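Local coordinates for protein Can2 (Sulfobacillus thermosulfidooxidans, PDB 7BDV) that binds the second messenger cyclic tetra-adenylate through its CARF domain and acts as a dual-specificity nuclease in type III CRISPR defence, at residues I116-S121 / R125-H130. Sequence-based numbering, arbitrary orientation.
With nucleotides of chain E.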
# COMPACT_ATOMS: atom_id res chain seq x y z
N ILE A 116 0.58 -5.40 31.53
CA ILE A 116 0.12 -5.38 30.12
C ILE A 116 0.74 -4.16 29.45
O ILE A 116 0.50 -3.05 29.93
CB ILE A 116 -1.42 -5.37 30.02
CG1 ILE A 116 -2.06 -6.55 30.74
CG2 ILE A 116 -1.82 -5.34 28.54
CD1 ILE A 116 -3.58 -6.40 30.95
N ILE A 117 1.49 -4.39 28.38
CA ILE A 117 2.18 -3.33 27.62
C ILE A 117 1.53 -3.19 26.24
O ILE A 117 0.98 -4.15 25.73
CB ILE A 117 3.68 -3.62 27.54
CG1 ILE A 117 3.99 -4.79 26.59
CG2 ILE A 117 4.24 -3.85 28.93
CD1 ILE A 117 5.44 -4.88 26.22
N TYR A 118 1.61 -1.98 25.69
CA TYR A 118 1.15 -1.64 24.33
C TYR A 118 2.19 -0.70 23.73
O TYR A 118 2.60 0.24 24.41
CB TYR A 118 -0.25 -1.02 24.40
CG TYR A 118 -0.76 -0.57 23.05
CD1 TYR A 118 -0.40 0.66 22.52
CD2 TYR A 118 -1.60 -1.39 22.30
CE1 TYR A 118 -0.86 1.06 21.27
CE2 TYR A 118 -2.05 -1.00 21.04
CZ TYR A 118 -1.69 0.24 20.55
OH TYR A 118 -2.12 0.61 19.31
N VAL A 119 2.63 -0.99 22.50
CA VAL A 119 3.70 -0.27 21.80
C VAL A 119 3.07 0.79 20.90
O VAL A 119 2.41 0.40 19.95
CB VAL A 119 4.64 -1.18 21.02
CG1 VAL A 119 5.66 -0.35 20.31
CG2 VAL A 119 5.34 -2.18 21.93
N ASP A 120 3.29 2.06 21.22
CA ASP A 120 2.82 3.24 20.43
C ASP A 120 4.01 3.73 19.60
O ASP A 120 4.88 4.39 20.17
CB ASP A 120 2.29 4.32 21.37
CG ASP A 120 1.99 5.66 20.69
OD1 ASP A 120 1.93 5.69 19.44
OD2 ASP A 120 1.79 6.66 21.41
N SER A 121 4.04 3.41 18.30
CA SER A 121 5.14 3.78 17.39
C SER A 121 5.08 5.28 17.04
O SER A 121 6.15 5.82 16.71
CB SER A 121 5.21 2.91 16.20
OG SER A 121 5.89 1.71 16.55
N ARG A 125 6.68 5.10 22.48
CA ARG A 125 6.53 4.76 23.91
C ARG A 125 5.95 3.35 24.05
O ARG A 125 5.16 2.94 23.21
CB ARG A 125 5.67 5.79 24.63
CG ARG A 125 6.26 7.20 24.63
CD ARG A 125 5.59 8.10 25.66
NE ARG A 125 4.18 8.28 25.33
CZ ARG A 125 3.18 8.39 26.20
NH1 ARG A 125 3.39 8.34 27.50
NH2 ARG A 125 1.94 8.52 25.74
N ILE A 126 6.37 2.67 25.11
CA ILE A 126 5.65 1.52 25.72
C ILE A 126 4.66 2.10 26.72
O ILE A 126 5.10 2.73 27.65
CB ILE A 126 6.65 0.57 26.38
CG1 ILE A 126 7.58 -0.08 25.36
CG2 ILE A 126 5.92 -0.46 27.20
CD1 ILE A 126 8.80 -0.72 25.97
N LEU A 127 3.37 1.87 26.53
CA LEU A 127 2.32 2.19 27.53
C LEU A 127 2.15 0.97 28.43
O LEU A 127 2.01 -0.12 27.90
CB LEU A 127 1.01 2.54 26.83
CG LEU A 127 1.12 3.54 25.69
CD1 LEU A 127 -0.26 3.87 25.14
CD2 LEU A 127 1.85 4.77 26.14
N TYR A 128 2.21 1.16 29.75
CA TYR A 128 1.88 0.13 30.76
C TYR A 128 0.41 0.33 31.13
O TYR A 128 0.10 1.27 31.88
CB TYR A 128 2.82 0.25 31.95
CG TYR A 128 4.26 0.08 31.60
CD1 TYR A 128 4.79 -1.18 31.40
CD2 TYR A 128 5.10 1.16 31.45
CE1 TYR A 128 6.12 -1.37 31.09
CE2 TYR A 128 6.45 1.00 31.13
CZ TYR A 128 6.95 -0.27 30.95
OH TYR A 128 8.26 -0.47 30.62
N LEU A 129 -0.48 -0.49 30.55
CA LEU A 129 -1.95 -0.32 30.63
C LEU A 129 -2.45 -0.68 32.02
O LEU A 129 -3.51 -0.18 32.39
CB LEU A 129 -2.62 -1.17 29.54
CG LEU A 129 -2.39 -0.67 28.12
CD1 LEU A 129 -3.24 -1.42 27.11
CD2 LEU A 129 -2.66 0.83 28.02
N HIS A 130 -1.71 -1.49 32.78
CA HIS A 130 -2.08 -1.85 34.17
C HIS A 130 -1.98 -0.63 35.11
O HIS A 130 -2.83 -0.56 36.01
CB HIS A 130 -1.31 -3.08 34.65
CG HIS A 130 0.17 -2.91 34.76
ND1 HIS A 130 0.96 -2.73 33.66
CD2 HIS A 130 0.99 -2.96 35.82
CE1 HIS A 130 2.22 -2.64 34.04
NE2 HIS A 130 2.27 -2.78 35.36
P A E 1 -1.96 -5.73 12.89
OP1 A E 1 -0.76 -6.66 12.77
OP2 A E 1 -2.02 -4.81 11.69
O5' A E 1 -1.83 -4.89 14.23
C5' A E 1 -0.63 -4.15 14.41
C4' A E 1 -0.87 -3.18 15.53
O4' A E 1 0.41 -2.71 16.00
C3' A E 1 -1.64 -1.91 15.16
O3' A E 1 -2.15 -1.35 16.33
C2' A E 1 -0.52 -0.98 14.74
O2' A E 1 -0.94 0.36 14.83
C1' A E 1 0.48 -1.31 15.85
N9 A E 1 1.85 -0.99 15.66
C8 A E 1 2.67 -0.51 16.64
N7 A E 1 3.90 -0.34 16.24
C5 A E 1 3.89 -0.76 14.93
C6 A E 1 4.90 -0.83 13.96
N6 A E 1 6.16 -0.48 14.18
N1 A E 1 4.56 -1.33 12.76
C2 A E 1 3.30 -1.69 12.54
N3 A E 1 2.26 -1.63 13.35
C4 A E 1 2.63 -1.18 14.56
P A E 2 -3.71 -1.46 16.75
OP1 A E 2 -3.75 -0.93 18.14
OP2 A E 2 -4.44 -2.68 16.31
O5' A E 2 -4.34 -0.24 15.93
C5' A E 2 -4.53 -0.40 14.52
C4' A E 2 -5.81 0.33 14.19
O4' A E 2 -5.68 1.68 14.71
C3' A E 2 -6.20 0.49 12.72
O3' A E 2 -7.65 0.36 12.57
C2' A E 2 -5.72 1.91 12.43
O2' A E 2 -6.39 2.61 11.38
C1' A E 2 -6.09 2.59 13.72
N9 A E 2 -5.45 3.85 14.00
C8 A E 2 -4.09 4.12 13.99
N7 A E 2 -3.84 5.37 14.30
C5 A E 2 -5.10 5.94 14.49
C6 A E 2 -5.50 7.24 14.81
N6 A E 2 -4.62 8.21 14.98
N1 A E 2 -6.82 7.50 14.96
C2 A E 2 -7.69 6.50 14.75
N3 A E 2 -7.42 5.22 14.44
C4 A E 2 -6.09 5.01 14.32
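Leu127 N donates to Tyr118 O at 2.8 Å, and Tyr118 N returns a bond to Leu127 O. Each carbonyl also receives a CA-H: Ile126 CA approaches Tyr118 O, and Ile117 CA approaches Leu127 O at 3.2 Å. Asp120 and Arg125 form the next hydrogen-bonded pair toward the turn, with Asp120 N lying almost on the line of the Arg125 carbonyl (C=O...N 178°). At the other end Leu129 N binds Ile116 O.

The side chains of Tyr118 and Leu127 lie alongside each other and point the same way, with Tyr118 CD1 4.1 Å from Leu127 CD1. Ile100 of the second subunit packs on both. With chi1 at 177°, CG lies opposite the backbone N, and this carries the phenol end of Tyr118 away from strand 125-128 to the ligand. Its OH gives a short hydrogen bond to OP1 of A2 of chain E, 2.5 Å, with the phosphate oxygen in the ring plane. On the other face of the sheet, Ile117 CG2 rests 3.7 Å from Tyr128 CD1, and Tyr128 OH is held by Glu135. Just past the first strand, Ser121 OG donates to N7 of A1 of chain E at 2.9 Å.

The two strands make an antiparallel beta hairpin within the CARF domain sheet, between strands 90-93 and 134-136. The first strand and the residue that follows it reach the bound cyclic tetra-adenylate, through Tyr118 and Ser121.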